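Local coordinates for choline binding protein PCPA (Streptococcus pneumoniae, PDB 4CP6) that is a choline-binding protein and pneumococcal vaccine antigen with leucine-rich repeats, probably displayed on the cell surface through choline, at residues Phe206-Val215 and Ile240-Asp248. Numbering follows the deposited sequence.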
# COMPACT_ATOMS: atom_id res chain seq x y z
N PHE A 206 0.60 1.50 2.71
CA PHE A 206 1.66 2.34 2.19
C PHE A 206 2.27 1.74 0.91
O PHE A 206 3.42 2.04 0.59
CB PHE A 206 2.74 2.50 3.27
CG PHE A 206 2.17 3.07 4.55
CD1 PHE A 206 1.82 4.41 4.63
CD2 PHE A 206 2.03 2.28 5.68
CE1 PHE A 206 1.29 4.95 5.81
CE2 PHE A 206 1.50 2.82 6.87
CZ PHE A 206 1.17 4.16 6.93
N ARG A 207 1.52 0.91 0.18
CA ARG A 207 2.06 0.22 -0.99
C ARG A 207 2.80 1.16 -1.93
O ARG A 207 2.22 2.15 -2.34
CB ARG A 207 0.93 -0.50 -1.73
CG ARG A 207 1.40 -1.21 -3.01
CD ARG A 207 0.26 -1.94 -3.74
NE ARG A 207 0.74 -2.49 -5.01
CZ ARG A 207 0.84 -1.82 -6.16
NH1 ARG A 207 0.48 -0.55 -6.23
NH2 ARG A 207 1.33 -2.41 -7.24
N LEU A 208 4.05 0.84 -2.28
CA LEU A 208 4.88 1.60 -3.23
C LEU A 208 5.23 3.01 -2.78
O LEU A 208 5.87 3.76 -3.53
CB LEU A 208 4.25 1.62 -4.64
CG LEU A 208 4.03 0.28 -5.38
CD1 LEU A 208 3.77 0.52 -6.87
CD2 LEU A 208 5.16 -0.68 -5.25
N THR A 209 4.91 3.36 -1.53
CA THR A 209 5.34 4.65 -0.99
C THR A 209 6.86 4.63 -0.72
O THR A 209 7.40 3.61 -0.29
CB THR A 209 4.49 5.00 0.22
OG1 THR A 209 3.21 5.34 -0.31
CG2 THR A 209 5.03 6.21 1.01
N THR A 210 7.54 5.75 -1.02
CA THR A 210 9.00 5.79 -0.99
C THR A 210 9.58 6.84 -0.07
O THR A 210 10.80 7.02 -0.07
CB THR A 210 9.50 6.08 -2.42
OG1 THR A 210 8.90 7.29 -2.89
CG2 THR A 210 9.20 4.94 -3.40
N SER A 211 8.74 7.52 0.71
CA SER A 211 9.15 8.70 1.45
C SER A 211 9.15 8.62 2.97
O SER A 211 9.77 9.48 3.63
CB SER A 211 8.23 9.84 1.03
OG SER A 211 6.86 9.48 1.19
N LEU A 212 8.42 7.66 3.55
CA LEU A 212 8.27 7.66 5.01
C LEU A 212 9.53 7.32 5.77
O LEU A 212 10.19 6.33 5.44
CB LEU A 212 7.13 6.73 5.44
CG LEU A 212 5.74 7.23 5.06
CD1 LEU A 212 4.72 6.07 5.03
CD2 LEU A 212 5.27 8.30 6.04
N LYS A 213 9.83 8.12 6.81
CA LYS A 213 10.95 7.83 7.71
C LYS A 213 10.43 7.20 9.00
O LYS A 213 11.14 6.41 9.63
CB LYS A 213 11.70 9.13 8.03
CG LYS A 213 12.43 9.70 6.83
CD LYS A 213 13.10 11.05 7.16
CE LYS A 213 13.82 11.57 5.92
NZ LYS A 213 14.48 12.88 6.18
N HIS A 214 9.21 7.55 9.40
CA HIS A 214 8.64 7.02 10.63
C HIS A 214 7.13 7.17 10.61
O HIS A 214 6.58 8.13 10.06
CB HIS A 214 9.28 7.62 11.92
CG HIS A 214 9.17 9.11 12.07
ND1 HIS A 214 10.11 9.97 11.51
CD2 HIS A 214 8.27 9.84 12.77
CE1 HIS A 214 9.72 11.19 11.85
NE2 HIS A 214 8.63 11.17 12.61
N VAL A 215 6.47 6.15 11.14
CA VAL A 215 5.02 6.15 11.34
C VAL A 215 4.85 6.10 12.86
O VAL A 215 5.29 5.15 13.49
CB VAL A 215 4.30 4.96 10.63
CG1 VAL A 215 2.81 4.98 10.97
CG2 VAL A 215 4.53 5.00 9.11
N ILE A 240 3.50 -4.46 10.62
CA ILE A 240 2.67 -3.96 9.54
C ILE A 240 3.49 -3.18 8.52
O ILE A 240 3.33 -3.40 7.31
CB ILE A 240 1.51 -3.11 10.11
CG1 ILE A 240 0.64 -3.98 11.05
CG2 ILE A 240 0.63 -2.50 8.98
CD1 ILE A 240 -0.39 -3.19 11.86
N TYR A 241 4.32 -2.23 8.98
CA TYR A 241 5.07 -1.42 8.03
C TYR A 241 6.36 -0.93 8.59
O TYR A 241 6.38 -0.28 9.65
CB TYR A 241 4.22 -0.25 7.50
CG TYR A 241 4.94 0.51 6.40
CD1 TYR A 241 5.32 -0.14 5.22
CD2 TYR A 241 5.30 1.84 6.56
CE1 TYR A 241 6.02 0.54 4.22
CE2 TYR A 241 5.95 2.54 5.55
CZ TYR A 241 6.33 1.88 4.39
OH TYR A 241 7.05 2.56 3.42
N TYR A 242 7.47 -1.20 7.86
CA TYR A 242 8.80 -0.71 8.19
C TYR A 242 9.04 0.45 7.22
O TYR A 242 9.14 0.23 5.99
CB TYR A 242 9.80 -1.83 7.97
CG TYR A 242 11.18 -1.47 8.48
CD1 TYR A 242 12.06 -0.72 7.70
CD2 TYR A 242 11.64 -1.95 9.70
CE1 TYR A 242 13.35 -0.43 8.14
CE2 TYR A 242 12.93 -1.67 10.14
CZ TYR A 242 13.77 -0.90 9.37
OH TYR A 242 15.05 -0.66 9.80
N PRO A 243 9.14 1.70 7.70
CA PRO A 243 9.28 2.83 6.75
C PRO A 243 10.44 2.69 5.78
O PRO A 243 11.53 2.37 6.22
CB PRO A 243 9.43 4.05 7.66
CG PRO A 243 8.66 3.64 8.91
CD PRO A 243 9.01 2.16 9.09
N SER A 244 10.19 2.94 4.48
CA SER A 244 11.22 2.72 3.47
C SER A 244 12.45 3.56 3.71
O SER A 244 13.56 3.17 3.29
CB SER A 244 10.69 2.95 2.06
OG SER A 244 10.40 4.32 1.80
N GLN A 245 12.27 4.75 4.35
CA GLN A 245 13.41 5.68 4.53
C GLN A 245 13.99 5.65 5.93
O GLN A 245 14.85 6.48 6.24
CB GLN A 245 13.07 7.11 4.07
CG GLN A 245 12.47 7.20 2.68
CD GLN A 245 13.28 6.44 1.66
OE1 GLN A 245 12.91 5.31 1.24
NE2 GLN A 245 14.38 7.03 1.22
N LYS A 246 13.58 4.70 6.76
CA LYS A 246 14.17 4.49 8.10
C LYS A 246 15.63 4.03 7.83
O LYS A 246 15.85 3.08 7.09
CB LYS A 246 13.35 3.46 8.87
CG LYS A 246 14.02 3.02 10.17
CD LYS A 246 13.08 2.19 11.01
CE LYS A 246 13.77 1.43 12.13
NZ LYS A 246 14.33 2.33 13.15
N ASN A 247 16.62 4.78 8.34
CA ASN A 247 17.98 4.58 7.85
C ASN A 247 18.86 3.51 8.52
O ASN A 247 20.01 3.34 8.08
CB ASN A 247 18.70 5.90 7.83
CG ASN A 247 19.17 6.41 9.15
OD1 ASN A 247 18.88 5.86 10.22
ND2 ASN A 247 20.00 7.44 9.09
N ASP A 248 18.35 2.75 9.47
CA ASP A 248 19.19 1.75 10.14
C ASP A 248 19.78 0.69 9.19
O ASP A 248 19.06 0.16 8.34
CB ASP A 248 18.40 1.09 11.28
CG ASP A 248 17.88 2.11 12.26
OD1 ASP A 248 16.85 2.72 11.97
OD2 ASP A 248 18.56 2.35 13.28
O HOH W 1 6.84 1.33 1.06
O HOH W 2 7.82 5.05 2.57
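Two waters join the Tyr241 hydroxyl to the backbone of Thr209 and Leu212. The first lies 2.7 Å from both Tyr241 OH and Thr209 O. The second lies in the plane of the Tyr241 ring, 2.7 Å from OH. It accepts from Leu212 N and donates to Ser244 OG, so buried polar groups of both segments share one water. Phe206 lies over one face of the same ring in an offset stack, centroids 4.7 Å apart and planes at 30°. Its CB sits 3.8 Å above the centroid of the Tyr241 ring, a CH-pi contact. Tyr241 CG is anti to the backbone N (chi1 -174°), which carries the ring in between Phe206 and the backbone N of Pro243. Val215 CG2 meets the ring edge, and Leu212 CD1 touches CE2. A direct backbone hydrogen bond runs from Gln245 N to Leu212 O, 2.8 Å. Pro243 CB packs 3.3 Å from Leu212 O. The type I turn 243-246 thus lies against the backbone at Leu212 and Lys213. The contact packs strand 214-217 and its preceding loop against the end of strand 238-241. Antiparallel strands 224-227 and 230-233 intervene in the leucine-rich repeat chain. Phe206 touches Leu192 of strand 191-194, and Lys246 touches Val230 of strand 230-233.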